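Local coordinates for DNA translocase coupling protein (Clostridium perfringens, PDB 6O1W) that probably binds DNA and ATP as an FtsK/SpoIIIE-family translocase that serves as the coupling protein in conjugative transfer of plasmid pCW3, at residues I229-D234 with I272-G277; L67-I72 with I85-G90; G325-K330 with F338-F343. All coordinates share one frame; numbering follows the deposited sequence.

Interaction 1: residues I229-D234 with I272-G277; sequences IIVVID and INLCIG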
ATOM      1  N   ILE A 229     -18.601   6.668  -5.989  1.00 23.57           N
ATOM      2  CA  ILE A 229     -18.726   5.219  -6.045  1.00 23.79           C
ATOM      3  C   ILE A 229     -17.349   4.589  -5.717  1.00 29.83           C
ATOM      4  O   ILE A 229     -16.362   4.903  -6.382  1.00 28.40           O
ATOM      5  CB  ILE A 229     -19.253   4.716  -7.422  1.00 27.53           C
ATOM      6  CG1 ILE A 229     -20.708   5.199  -7.678  1.00 28.12           C
ATOM      7  CG2 ILE A 229     -19.168   3.184  -7.485  1.00 29.57           C
ATOM      8  CD1 ILE A 229     -21.182   5.112  -9.165  1.00 29.10           C
ATOM      9  N   ILE A 230     -17.287   3.697  -4.703  1.00 27.02           N
ATOM     10  CA  ILE A 230     -16.054   2.982  -4.380  1.00 26.40           C
ATOM     11  C   ILE A 230     -16.206   1.514  -4.772  1.00 29.06           C
ATOM     12  O   ILE A 230     -17.209   0.875  -4.457  1.00 27.67           O
ATOM     13  CB  ILE A 230     -15.534   3.204  -2.929  1.00 30.00           C
ATOM     14  CG1 ILE A 230     -14.165   2.450  -2.716  1.00 31.11           C
ATOM     15  CG2 ILE A 230     -16.603   2.889  -1.858  1.00 29.85           C
ATOM     16  CD1 ILE A 230     -13.646   2.308  -1.308  1.00 47.17           C
ATOM     17  N   VAL A 231     -15.239   1.009  -5.522  1.00 26.32           N
ATOM     18  CA  VAL A 231     -15.233  -0.366  -6.015  1.00 25.77           C
ATOM     19  C   VAL A 231     -14.034  -1.058  -5.382  1.00 27.69           C
ATOM     20  O   VAL A 231     -12.896  -0.679  -5.644  1.00 26.39           O
ATOM     21  CB  VAL A 231     -15.175  -0.425  -7.561  1.00 28.53           C
ATOM     22  CG1 VAL A 231     -15.340  -1.859  -8.063  1.00 28.46           C
ATOM     23  CG2 VAL A 231     -16.202   0.508  -8.199  1.00 27.60           C
ATOM     24  N   VAL A 232     -14.288  -2.046  -4.550  1.00 23.70           N
ATOM     25  CA  VAL A 232     -13.220  -2.745  -3.844  1.00 24.06           C
ATOM     26  C   VAL A 232     -13.059  -4.096  -4.483  1.00 28.15           C
ATOM     27  O   VAL A 232     -14.011  -4.868  -4.520  1.00 27.45           O
ATOM     28  CB  VAL A 232     -13.472  -2.849  -2.312  1.00 29.90           C
ATOM     29  CG1 VAL A 232     -12.263  -3.480  -1.591  1.00 30.76           C
ATOM     30  CG2 VAL A 232     -13.797  -1.490  -1.712  1.00 29.67           C
ATOM     31  N   ILE A 233     -11.875  -4.366  -5.014  1.00 24.73           N
ATOM     32  CA  ILE A 233     -11.588  -5.643  -5.651  1.00 25.13           C
ATOM     33  C   ILE A 233     -10.622  -6.313  -4.693  1.00 31.16           C
ATOM     34  O   ILE A 233      -9.472  -5.883  -4.559  1.00 32.13           O
ATOM     35  CB  ILE A 233     -11.009  -5.411  -7.085  1.00 28.39           C
ATOM     36  CG1 ILE A 233     -12.061  -4.704  -8.007  1.00 27.10           C
ATOM     37  CG2 ILE A 233     -10.459  -6.704  -7.691  1.00 29.02           C
ATOM     38  CD1 ILE A 233     -11.495  -4.087  -9.283  1.00 26.72           C
ATOM     39  N   ASP A 234     -11.105  -7.334  -3.987  1.00 28.58           N
ATOM     40  CA  ASP A 234     -10.306  -8.073  -3.005  1.00 29.60           C
ATOM     41  C   ASP A 234      -9.077  -8.714  -3.629  1.00 34.32           C
ATOM     42  O   ASP A 234      -8.011  -8.686  -3.020  1.00 34.01           O
ATOM     43  CB  ASP A 234     -11.149  -9.144  -2.298  1.00 31.47           C
ATOM     44  CG  ASP A 234     -10.390  -9.824  -1.162  1.00 49.38           C
ATOM     45  OD1 ASP A 234     -10.215  -9.181  -0.087  1.00 51.37           O
ATOM     46  OD2 ASP A 234      -9.951 -10.983  -1.352  1.00 52.10           O
ATOM     47  N   ILE A 272     -15.578   7.836  -9.380  1.00 25.16           N
ATOM     48  CA  ILE A 272     -15.656   6.381  -9.357  1.00 24.98           C
ATOM     49  C   ILE A 272     -14.218   5.912  -9.054  1.00 30.54           C
ATOM     50  O   ILE A 272     -13.317   6.083  -9.893  1.00 32.20           O
ATOM     51  CB  ILE A 272     -16.249   5.745 -10.638  1.00 28.81           C
ATOM     52  CG1 ILE A 272     -17.608   6.400 -11.034  1.00 28.90           C
ATOM     53  CG2 ILE A 272     -16.339   4.208 -10.488  1.00 29.19           C
ATOM     54  CD1 ILE A 272     -18.311   5.867 -12.223  1.00 34.19           C
ATOM     55  N   ASN A 273     -14.012   5.313  -7.864  1.00 25.99           N
ATOM     56  CA  ASN A 273     -12.700   4.908  -7.375  1.00 27.07           C
ATOM     57  C   ASN A 273     -12.495   3.407  -7.222  1.00 31.89           C
ATOM     58  O   ASN A 273     -13.319   2.707  -6.634  1.00 30.06           O
ATOM     59  CB  ASN A 273     -12.393   5.625  -6.051  1.00 27.13           C
ATOM     60  CG  ASN A 273     -12.708   7.102  -6.108  1.00 38.92           C
ATOM     61  OD1 ASN A 273     -13.659   7.563  -5.512  1.00 33.60           O
ATOM     62  ND2 ASN A 273     -11.934   7.873  -6.840  1.00 28.59           N
ATOM     63  N   LEU A 274     -11.378   2.920  -7.766  1.00 31.65           N
ATOM     64  CA  LEU A 274     -10.995   1.501  -7.685  1.00 32.12           C
ATOM     65  C   LEU A 274      -9.977   1.293  -6.571  1.00 35.96           C
ATOM     66  O   LEU A 274      -8.968   2.001  -6.551  1.00 34.53           O
ATOM     67  CB  LEU A 274     -10.405   1.021  -9.026  1.00 31.47           C
ATOM     68  CG  LEU A 274     -11.379   0.977 -10.190  1.00 36.63           C
ATOM     69  CD1 LEU A 274     -10.645   0.888 -11.522  1.00 36.47           C
ATOM     70  CD2 LEU A 274     -12.374  -0.162 -10.043  1.00 38.89           C
ATOM     71  N   CYS A 275     -10.257   0.363  -5.644  1.00 34.12           N
ATOM     72  CA  CYS A 275      -9.370  -0.035  -4.542  1.00 37.01           C
ATOM     73  C   CYS A 275      -9.097  -1.494  -4.773  1.00 35.95           C
ATOM     74  O   CYS A 275      -9.988  -2.338  -4.576  1.00 33.77           O
ATOM     75  CB  CYS A 275      -9.996   0.211  -3.168  1.00 41.07           C
ATOM     76  SG  CYS A 275     -10.220   1.961  -2.756  1.00 47.69           S
ATOM     77  N   ILE A 276      -7.887  -1.789  -5.265  1.00 30.85           N
ATOM     78  CA  ILE A 276      -7.493  -3.130  -5.693  1.00 30.31           C
ATOM     79  C   ILE A 276      -6.485  -3.809  -4.774  1.00 33.62           C
ATOM     80  O   ILE A 276      -5.432  -3.250  -4.492  1.00 31.69           O
ATOM     81  CB  ILE A 276      -6.941  -3.085  -7.144  1.00 34.23           C
ATOM     82  CG1 ILE A 276      -7.828  -2.258  -8.095  1.00 34.82           C
ATOM     83  CG2 ILE A 276      -6.708  -4.505  -7.687  1.00 35.38           C
ATOM     84  CD1 ILE A 276      -7.113  -1.789  -9.349  1.00 35.83           C
ATOM     85  N   GLY A 277      -6.780  -5.048  -4.398  1.00 29.98           N
ATOM     86  CA  GLY A 277      -5.866  -5.890  -3.640  1.00 28.90           C
ATOM     87  C   GLY A 277      -5.188  -6.896  -4.554  1.00 33.69           C
ATOM     88  O   GLY A 277      -5.804  -7.406  -5.504  1.00 32.29           O
TER

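Interaction 2: residues L67-I72 with I85-G90; sequences LNISII and IKSMAG. With BGC (beta-D-glucopyranose), chain D.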
ATOM      1  N   LEU A  67      25.217   2.493  18.861  1.00 32.49           N
ATOM      2  CA  LEU A  67      25.034   3.321  17.658  1.00 31.56           C
ATOM      3  C   LEU A  67      23.665   4.000  17.572  1.00 38.14           C
ATOM      4  O   LEU A  67      23.471   4.829  16.686  1.00 39.57           O
ATOM      5  CB  LEU A  67      25.339   2.513  16.376  1.00 30.69           C
ATOM      6  CG  LEU A  67      26.700   1.756  16.323  1.00 34.77           C
ATOM      7  CD1 LEU A  67      26.822   0.929  15.070  1.00 34.65           C
ATOM      8  CD2 LEU A  67      27.865   2.701  16.412  1.00 34.69           C
ATOM      9  N   ASN A  68      22.727   3.678  18.495  1.00 33.02           N
ATOM     10  CA  ASN A  68      21.346   4.179  18.500  1.00 32.28           C
ATOM     11  C   ASN A  68      20.619   3.859  17.181  1.00 36.53           C
ATOM     12  O   ASN A  68      20.153   4.764  16.475  1.00 37.76           O
ATOM     13  CB  ASN A  68      21.234   5.678  18.880  1.00 33.20           C
ATOM     14  CG  ASN A  68      19.802   6.092  19.116  1.00 46.84           C
ATOM     15  OD1 ASN A  68      18.951   5.291  19.542  1.00 38.97           O
ATOM     16  ND2 ASN A  68      19.483   7.328  18.779  1.00 43.16           N
ATOM     17  N   ILE A  69      20.566   2.575  16.818  1.00 30.92           N
ATOM     18  CA  ILE A  69      19.897   2.155  15.580  1.00 29.49           C
ATOM     19  C   ILE A  69      19.064   0.906  15.864  1.00 33.17           C
ATOM     20  O   ILE A  69      19.320   0.222  16.840  1.00 31.43           O
ATOM     21  CB  ILE A  69      20.912   1.880  14.413  1.00 31.27           C
ATOM     22  CG1 ILE A  69      21.901   0.723  14.758  1.00 29.88           C
ATOM     23  CG2 ILE A  69      21.655   3.175  13.945  1.00 31.81           C
ATOM     24  CD1 ILE A  69      23.124   0.422  13.695  1.00 29.54           C
ATOM     25  N   SER A  70      18.096   0.613  15.004  1.00 28.46           N
ATOM     26  CA  SER A  70      17.347  -0.633  14.983  1.00 27.86           C
ATOM     27  C   SER A  70      17.968  -1.408  13.824  1.00 32.59           C
ATOM     28  O   SER A  70      17.952  -0.939  12.695  1.00 33.32           O
ATOM     29  CB  SER A  70      15.883  -0.380  14.673  1.00 27.95           C
ATOM     30  OG  SER A  70      15.285   0.276  15.773  1.00 34.18           O
ATOM     31  N   ILE A  71      18.532  -2.559  14.099  1.00 27.75           N
ATOM     32  CA  ILE A  71      19.167  -3.348  13.069  1.00 27.42           C
ATOM     33  C   ILE A  71      18.134  -4.275  12.440  1.00 33.25           C
ATOM     34  O   ILE A  71      17.553  -5.083  13.140  1.00 32.91           O
ATOM     35  CB  ILE A  71      20.415  -4.096  13.628  1.00 29.13           C
ATOM     36  CG1 ILE A  71      21.553  -3.070  13.944  1.00 29.07           C
ATOM     37  CG2 ILE A  71      20.884  -5.197  12.644  1.00 28.06           C
ATOM     38  CD1 ILE A  71      22.800  -3.625  14.812  1.00 29.86           C
ATOM     39  N   ILE A  72      17.920  -4.159  11.118  1.00 31.45           N
ATOM     40  CA  ILE A  72      16.997  -5.015  10.394  1.00 31.72           C
ATOM     41  C   ILE A  72      17.719  -6.324  10.117  1.00 35.84           C
ATOM     42  O   ILE A  72      17.146  -7.376  10.367  1.00 35.92           O
ATOM     43  CB  ILE A  72      16.464  -4.336   9.108  1.00 34.46           C
ATOM     44  CG1 ILE A  72      15.608  -3.104   9.459  1.00 34.63           C
ATOM     45  CG2 ILE A  72      15.685  -5.342   8.240  1.00 34.80           C
ATOM     46  CD1 ILE A  72      15.391  -2.054   8.239  1.00 40.67           C
ATOM     47  N   ILE A  85      25.157  -3.864   7.128  1.00 30.15           N
ATOM     48  CA  ILE A  85      24.086  -3.745   8.110  1.00 29.02           C
ATOM     49  C   ILE A  85      22.965  -2.935   7.474  1.00 33.51           C
ATOM     50  O   ILE A  85      23.234  -1.870   6.897  1.00 32.67           O
ATOM     51  CB  ILE A  85      24.605  -3.049   9.399  1.00 32.16           C
ATOM     52  CG1 ILE A  85      25.845  -3.767   9.991  1.00 33.27           C
ATOM     53  CG2 ILE A  85      23.480  -2.880  10.465  1.00 33.98           C
ATOM     54  CD1 ILE A  85      26.569  -2.981  11.074  1.00 38.90           C
ATOM     55  N   LYS A  86      21.716  -3.448   7.565  1.00 28.25           N
ATOM     56  CA  LYS A  86      20.528  -2.731   7.151  1.00 28.38           C
ATOM     57  C   LYS A  86      19.926  -2.239   8.454  1.00 31.55           C
ATOM     58  O   LYS A  86      19.727  -3.027   9.381  1.00 30.45           O
ATOM     59  CB  LYS A  86      19.563  -3.645   6.353  1.00 31.40           C
ATOM     60  CG  LYS A  86      20.107  -4.168   4.995  1.00 37.06           C
ATOM     61  CD  LYS A  86      20.711  -3.098   4.028  1.00 38.04           C
ATOM     62  CE  LYS A  86      19.802  -1.931   3.677  1.00 41.62           C
ATOM     63  NZ  LYS A  86      18.518  -2.374   3.102  1.00 43.83           N
ATOM     64  N   SER A  87      19.776  -0.930   8.597  1.00 30.08           N
ATOM     65  CA  SER A  87      19.278  -0.369   9.863  1.00 30.83           C
ATOM     66  C   SER A  87      18.431   0.870   9.691  1.00 36.73           C
ATOM     67  O   SER A  87      18.396   1.434   8.608  1.00 37.93           O
ATOM     68  CB  SER A  87      20.440  -0.043  10.805  1.00 32.76           C
ATOM     69  OG  SER A  87      21.331   0.894  10.223  1.00 41.46           O
HETATM   70  N   MSE A  88      17.817   1.326  10.785  1.00 33.43           N
HETATM   71  CA  MSE A  88      17.035   2.555  10.869  1.00 36.08           C
HETATM   72  C   MSE A  88      17.488   3.277  12.118  1.00 40.58           C
HETATM   73  O   MSE A  88      17.622   2.642  13.164  1.00 39.44           O
HETATM   74  CB  MSE A  88      15.527   2.245  10.970  1.00 39.70           C
HETATM   75  CG  MSE A  88      14.916   1.826   9.641  1.00 49.49           C
HETATM   76 SE   MSE A  88      13.025   1.355   9.791  1.00 61.60          SE
HETATM   77  CE  MSE A  88      12.300   3.101  10.336  1.00 58.08           C
ATOM     78  N   ALA A  89      17.750   4.589  12.015  1.00 37.94           N
ATOM     79  CA  ALA A  89      18.185   5.427  13.139  1.00 37.44           C
ATOM     80  C   ALA A  89      17.093   5.442  14.211  1.00 42.92           C
ATOM     81  O   ALA A  89      15.912   5.418  13.857  1.00 42.47           O
ATOM     82  CB  ALA A  89      18.429   6.851  12.645  1.00 37.69           C
ATOM     83  N   GLY A  90      17.485   5.469  15.492  1.00 40.30           N
ATOM     84  CA  GLY A  90      16.545   5.574  16.608  1.00 41.72           C
ATOM     85  C   GLY A  90      15.627   6.787  16.476  1.00 52.74           C
ATOM     86  O   GLY A  90      14.529   6.789  17.038  1.00 54.93           O
TER
HETATM   87  C2  BGC D 502      18.992  -1.324  -0.970  1.00 53.63           C
HETATM   88  C3  BGC D 502      18.382  -0.079  -1.611  1.00 52.14           C
HETATM   89  C4  BGC D 502      18.393   1.096  -0.638  1.00 52.83           C
HETATM   90  C5  BGC D 502      19.793   1.294  -0.059  1.00 51.38           C
HETATM   91  C6  BGC D 502      19.851   2.342   1.029  1.00 49.05           C
HETATM   92  C1  BGC D 502      20.360  -1.011  -0.374  1.00 54.67           C
HETATM   93  O1  BGC D 502      20.810  -2.132   0.305  1.00 55.92           O
HETATM   94  O2  BGC D 502      19.146  -2.370  -1.922  1.00 57.08           O
HETATM   95  O3  BGC D 502      17.040  -0.354  -2.005  1.00 49.75           O
HETATM   96  O4  BGC D 502      17.940   2.292  -1.269  1.00 53.49           O
HETATM   97  O5  BGC D 502      20.244   0.073   0.542  1.00 52.79           O
HETATM   98  O6  BGC D 502      19.149   1.923   2.195  1.00 47.04           O

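Interaction 3: residues G325-K330 with F338-F343; sequences GRFLFK and FQAFYF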
ATOM      1  N   GLY A 325       1.823  -4.918   9.384  1.00 33.01           N
ATOM      2  CA  GLY A 325       1.196  -3.653   9.033  1.00 32.65           C
ATOM      3  C   GLY A 325       2.164  -2.586   8.559  1.00 34.92           C
ATOM      4  O   GLY A 325       1.762  -1.440   8.349  1.00 34.44           O
ATOM      5  N   ARG A 326       3.435  -2.942   8.365  1.00 30.45           N
ATOM      6  CA  ARG A 326       4.447  -2.003   7.874  1.00 29.61           C
ATOM      7  C   ARG A 326       4.481  -2.064   6.340  1.00 33.73           C
ATOM      8  O   ARG A 326       4.602  -3.140   5.755  1.00 33.87           O
ATOM      9  CB  ARG A 326       5.811  -2.309   8.490  1.00 28.50           C
ATOM     10  CG  ARG A 326       6.882  -1.266   8.182  1.00 30.64           C
ATOM     11  CD  ARG A 326       6.530   0.104   8.732  1.00 26.75           C
ATOM     12  NE  ARG A 326       6.407   0.146  10.195  1.00 30.82           N
ATOM     13  CZ  ARG A 326       7.427   0.087  11.052  1.00 46.32           C
ATOM     14  NH1 ARG A 326       8.668  -0.071  10.610  1.00 29.96           N
ATOM     15  NH2 ARG A 326       7.212   0.195  12.356  1.00 37.22           N
ATOM     16  N   PHE A 327       4.316  -0.922   5.689  1.00 29.47           N
ATOM     17  CA  PHE A 327       4.239  -0.909   4.228  1.00 28.65           C
ATOM     18  C   PHE A 327       5.053   0.186   3.632  1.00 30.26           C
ATOM     19  O   PHE A 327       5.457   1.106   4.341  1.00 28.14           O
ATOM     20  CB  PHE A 327       2.751  -0.652   3.823  1.00 30.00           C
ATOM     21  CG  PHE A 327       1.835  -1.837   3.930  1.00 31.09           C
ATOM     22  CD1 PHE A 327       1.254  -2.178   5.140  1.00 35.52           C
ATOM     23  CD2 PHE A 327       1.585  -2.642   2.826  1.00 33.39           C
ATOM     24  CE1 PHE A 327       0.461  -3.323   5.249  1.00 37.47           C
ATOM     25  CE2 PHE A 327       0.768  -3.770   2.925  1.00 36.18           C
ATOM     26  CZ  PHE A 327       0.228  -4.115   4.137  1.00 35.49           C
ATOM     27  N   LEU A 328       5.206   0.123   2.295  1.00 27.92           N
ATOM     28  CA  LEU A 328       5.704   1.197   1.440  1.00 27.34           C
ATOM     29  C   LEU A 328       4.515   1.876   0.732  1.00 28.13           C
ATOM     30  O   LEU A 328       3.601   1.220   0.230  1.00 26.01           O
ATOM     31  CB  LEU A 328       6.703   0.709   0.390  1.00 27.62           C
ATOM     32  CG  LEU A 328       8.019   0.133   0.953  1.00 31.76           C
ATOM     33  CD1 LEU A 328       8.823  -0.449  -0.135  1.00 30.44           C
ATOM     34  CD2 LEU A 328       8.821   1.198   1.673  1.00 34.36           C
ATOM     35  N   PHE A 329       4.559   3.186   0.676  1.00 27.15           N
ATOM     36  CA  PHE A 329       3.584   4.022  -0.016  1.00 26.13           C
ATOM     37  C   PHE A 329       4.327   4.693  -1.167  1.00 32.58           C
ATOM     38  O   PHE A 329       5.337   5.358  -0.949  1.00 31.86           O
ATOM     39  CB  PHE A 329       3.024   5.111   0.921  1.00 26.11           C
ATOM     40  CG  PHE A 329       2.010   6.037   0.278  1.00 27.63           C
ATOM     41  CD1 PHE A 329       0.666   5.690   0.213  1.00 29.87           C
ATOM     42  CD2 PHE A 329       2.396   7.283  -0.226  1.00 30.37           C
ATOM     43  CE1 PHE A 329      -0.269   6.560  -0.351  1.00 31.23           C
ATOM     44  CE2 PHE A 329       1.450   8.165  -0.761  1.00 32.88           C
ATOM     45  CZ  PHE A 329       0.128   7.790  -0.842  1.00 29.92           C
ATOM     46  N   LYS A 330       3.785   4.573  -2.367  1.00 29.41           N
ATOM     47  CA  LYS A 330       4.318   5.234  -3.544  1.00 28.83           C
ATOM     48  C   LYS A 330       3.186   5.960  -4.297  1.00 32.08           C
ATOM     49  O   LYS A 330       2.176   5.347  -4.640  1.00 31.79           O
ATOM     50  CB  LYS A 330       5.065   4.239  -4.449  1.00 30.03           C
ATOM     51  CG  LYS A 330       5.638   4.899  -5.691  1.00 41.31           C
ATOM     52  CD  LYS A 330       6.559   4.021  -6.484  1.00 40.07           C
ATOM     53  CE  LYS A 330       7.486   4.887  -7.301  1.00 51.25           C
ATOM     54  NZ  LYS A 330       7.665   4.372  -8.685  1.00 59.78           N
ATOM     55  N   PHE A 338       5.636   3.508   5.950  1.00 29.37           N
ATOM     56  CA  PHE A 338       4.600   3.915   6.893  1.00 27.92           C
ATOM     57  C   PHE A 338       4.002   2.691   7.566  1.00 31.79           C
ATOM     58  O   PHE A 338       4.077   1.590   6.996  1.00 30.39           O
ATOM     59  CB  PHE A 338       3.466   4.733   6.192  1.00 28.37           C
ATOM     60  CG  PHE A 338       2.415   3.926   5.465  1.00 28.09           C
ATOM     61  CD1 PHE A 338       2.667   3.405   4.199  1.00 29.97           C
ATOM     62  CD2 PHE A 338       1.154   3.727   6.026  1.00 29.09           C
ATOM     63  CE1 PHE A 338       1.676   2.698   3.502  1.00 29.28           C
ATOM     64  CE2 PHE A 338       0.172   3.007   5.339  1.00 31.33           C
ATOM     65  CZ  PHE A 338       0.445   2.479   4.088  1.00 28.26           C
ATOM     66  N   GLN A 339       3.345   2.914   8.739  1.00 28.14           N
ATOM     67  CA  GLN A 339       2.604   1.907   9.484  1.00 29.24           C
ATOM     68  C   GLN A 339       1.137   2.093   9.152  1.00 31.84           C
ATOM     69  O   GLN A 339       0.572   3.146   9.423  1.00 31.56           O
ATOM     70  CB  GLN A 339       2.797   2.064  11.015  1.00 31.23           C
ATOM     71  CG  GLN A 339       2.179   0.923  11.869  1.00 35.83           C
ATOM     72  CD  GLN A 339       2.755  -0.458  11.594  1.00 41.06           C
ATOM     73  OE1 GLN A 339       3.909  -0.619  11.185  1.00 32.11           O
ATOM     74  NE2 GLN A 339       1.952  -1.502  11.802  1.00 33.78           N
ATOM     75  N   ALA A 340       0.525   1.065   8.596  1.00 29.56           N
ATOM     76  CA  ALA A 340      -0.879   1.052   8.225  1.00 30.15           C
ATOM     77  C   ALA A 340      -1.742   0.839   9.444  1.00 36.29           C
ATOM     78  O   ALA A 340      -1.354   0.104  10.348  1.00 36.22           O
ATOM     79  CB  ALA A 340      -1.135  -0.070   7.225  1.00 30.77           C
ATOM     80  N   PHE A 341      -2.934   1.440   9.445  1.00 33.79           N
ATOM     81  CA  PHE A 341      -3.933   1.250  10.490  1.00 34.27           C
ATOM     82  C   PHE A 341      -4.375  -0.200  10.510  1.00 40.77           C
ATOM     83  O   PHE A 341      -4.542  -0.815   9.447  1.00 40.22           O
ATOM     84  CB  PHE A 341      -5.196   2.090  10.218  1.00 35.11           C
ATOM     85  CG  PHE A 341      -5.022   3.577  10.331  1.00 36.72           C
ATOM     86  CD1 PHE A 341      -4.593   4.157  11.517  1.00 40.84           C
ATOM     87  CD2 PHE A 341      -5.344   4.408   9.272  1.00 38.64           C
ATOM     88  CE1 PHE A 341      -4.419   5.541  11.617  1.00 42.25           C
ATOM     89  CE2 PHE A 341      -5.208   5.797   9.384  1.00 42.18           C
ATOM     90  CZ  PHE A 341      -4.752   6.353  10.557  1.00 40.76           C
ATOM     91  N   TYR A 342      -4.578  -0.744  11.710  1.00 39.39           N
ATOM     92  CA  TYR A 342      -5.130  -2.085  11.793  1.00 39.90           C
ATOM     93  C   TYR A 342      -6.605  -1.856  12.045  1.00 39.60           C
ATOM     94  O   TYR A 342      -6.989  -1.239  13.048  1.00 38.35           O
ATOM     95  CB  TYR A 342      -4.467  -2.982  12.857  1.00 43.13           C
ATOM     96  CG  TYR A 342      -5.095  -4.364  12.889  1.00 46.95           C
ATOM     97  CD1 TYR A 342      -4.977  -5.234  11.805  1.00 49.05           C
ATOM     98  CD2 TYR A 342      -5.860  -4.778  13.975  1.00 48.59           C
ATOM     99  CE1 TYR A 342      -5.617  -6.475  11.798  1.00 51.22           C
ATOM    100  CE2 TYR A 342      -6.470  -6.032  13.996  1.00 50.34           C
ATOM    101  CZ  TYR A 342      -6.359  -6.871  12.899  1.00 62.42           C
ATOM    102  OH  TYR A 342      -6.978  -8.099  12.921  1.00 70.02           O
ATOM    103  N   PHE A 343      -7.404  -2.188  11.034  1.00 33.35           N
ATOM    104  CA  PHE A 343      -8.856  -2.031  11.024  1.00 32.35           C
ATOM    105  C   PHE A 343      -9.385  -3.432  11.168  1.00 37.10           C
ATOM    106  O   PHE A 343      -9.109  -4.289  10.336  1.00 35.92           O
ATOM    107  CB  PHE A 343      -9.310  -1.387   9.696  1.00 33.16           C
ATOM    108  CG  PHE A 343     -10.803  -1.172   9.567  1.00 32.91           C
ATOM    109  CD1 PHE A 343     -11.623  -2.163   9.034  1.00 33.80           C
ATOM    110  CD2 PHE A 343     -11.385   0.023   9.965  1.00 32.19           C
ATOM    111  CE1 PHE A 343     -12.995  -1.963   8.913  1.00 33.85           C
ATOM    112  CE2 PHE A 343     -12.756   0.222   9.832  1.00 33.73           C
ATOM    113  CZ  PHE A 343     -13.558  -0.782   9.340  1.00 31.64           C
TER

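Interaction 1: residues I229-D234 with I272-G277
The peptide planes of two adjacent parallel strands meet edge to edge, with Ile229, Val231, Ile233, Ile272, Leu274 and Ile276 on one face and Ile230, Val232, Asn273 and Cys275 on the other. Along the facing edges each bonded N-H lies nearly on the axis of the C=O it reaches. Five bonds result, among them Asn273 N to Ile229 O (2.8 Å, N-H...O 173°) and, at the far end, Gly277 N to Ile233 O at 2.8 Å. The carboxamide of Asn273 is gripped at both ends, OD1 by Arg228 and ND2 by the carbonyl of Pro130, so a polar group is satisfied although buried.

This is the parallel core of a P-loop NTPase, whose strands 229-233 and 272-278 are joined by a beta-alpha-beta crossover. The run of aliphatic residues ending in Asp234 is consistent with a Walker B strand: Asp234 makes a weak hydrogen bond to Ser143, in the predicted ATP site.

Beta-branched valine and isoleucine suit the extended backbone, and apolar side chains suit two faces that are both covered by helices. Leu274 CD2 lies alongside Val231, 3.8 Å from CB, and touches Ile233 CD1 at 4.1 Å; Val231 and Ile233 pack against helix 185-209. On the reverse face Ile230 CG1 is anti to the backbone N (chi1 -177°), which carries CD1 to 3.7 Å from Cys275 SG. Cysteine is slim enough there to fit under Leu146 and Ile149 of helix 142-155, while Ile230 meets Leu150 and Leu153 of the same helix.

Interaction 2: residues L67-I72 with I85-G90
Four backbone hydrogen bonds form the inner shell. Ser70 and Met88 (selenomethionine here) are a hydrogen-bonded antiparallel pair, with Ser70 N to Met88 O at 2.8 Å and Met88 N to Ser70 O at 3.0 Å. On either side the donors come in more obliquely to the C=O, above the carbonyl plane: Ile72 N reaches Lys86 O at 2.8 Å, and Gly90 N reaches Asn68 O at 2.9 Å.

Side chains pack around this core. Ile69 holds CG1 in the crowded position between N and the carbonyl carbon (chi1 62°), which sets CD1 3.9 Å from Ser87 OG, a buried hydroxyl with no partner in the model. Ile71 CG1 lies 4.0 Å from Ile85 CG2, the two chains crossing obliquely, and Ile72 CD1 meets Met88 CG at 4.2 Å. Asn68, a residue type that readily takes positive phi, turns the chain out of helix 60-67, and Gly90, with no side chain, leaves room for the Asn68 carboxamide.

Farther out, Lys86 bends at three successive torsions and brings CE to 3.5 Å from O1 of the bound glucose, whose pocket also includes Glu44 and Asp319.

The pair forms a beta hairpin of the four-stranded antiparallel sheet: strand 69-76 is outermost within the chain, strand 82-89 continues to strand 43-48 through Ile85 and Ser87, and Leu67 rests on helix 7-18.

Interaction 3: residues G325-K330 with F338-F343
The two segments are arms of a beta hairpin, strands 326-331 and 334-340, set in the large mixed sheet of the ATPase domain. At its open end Gly325 takes a positive phi, a conformation natural to glycine, and its carbonyl O accepts Ala340 N at 2.8 Å.

Arg326 follows, paired with Gln339 across a non-hydrogen-bonded position. Both chains start with CG anti to the backbone N and then fold over at chi2, so that they cross at about a right angle. Arg326 NE donates to Gln339 OE1 at 2.8 Å, with the acceptor at the guanidinium edge and the guanidinium and amide planes 85° apart. Each long polar side chain has a further partner: Arg326 NH2 bonds to Pro95 O and Gln339 NE2 to Lys324 O, which together fix how the groups are turned.

Phe327 and Phe338 form the next pair, a hydrogen-bonded one. Phe327 N reaches Phe338 O at 2.8 Å and almost straight (175°), and Phe338 N returns a bond to Phe327 O at 2.9 Å. Phe327 CD1 lies 3.8 Å from Ala340 CB, where the small methyl leaves space for the ring; this ring also lies against the P-loop, and Ala340 contacts ATP in another structure of this protein.

The Leu328 CB points away, but the carbonyl carbon of Leu328 lies at the edge of the Phe338 ring. With CG in the crowded position (chi1 81°), the Phe338 ring reaches across to the other strand. Phe338 CE1 therefore lies 3.5 Å from Phe327 CB. Phe329, whose side chain lies against a bound glucose, completes the hydrophobic patch by setting its CB 3.7 Å from Phe338 CD1.

In the fold
Interactions 1 and 3 belong to the same mixed sheet of the ATPase domain, their centres about 18 Å apart: the first joins parallel strands, the second an antiparallel hairpin, and both reach the nucleotide site, interaction 1 through Asp234 and interaction 3 through Ala340 and Phe327. Both are buried and pack on helix 142-155, yet interaction 1 relies on aliphatic side chains, whereas interaction 3 adds aromatic rings and an arginine-glutamine bond. Interaction 2 lies in a separate antiparallel sheet, partly exposed, its centre about 37 Å from that of interaction 1. Interaction 3 comes closer to interaction 2, with nearest atoms about 5 Å apart. Interactions 2 and 3 each supply a residue to a different glucose pocket.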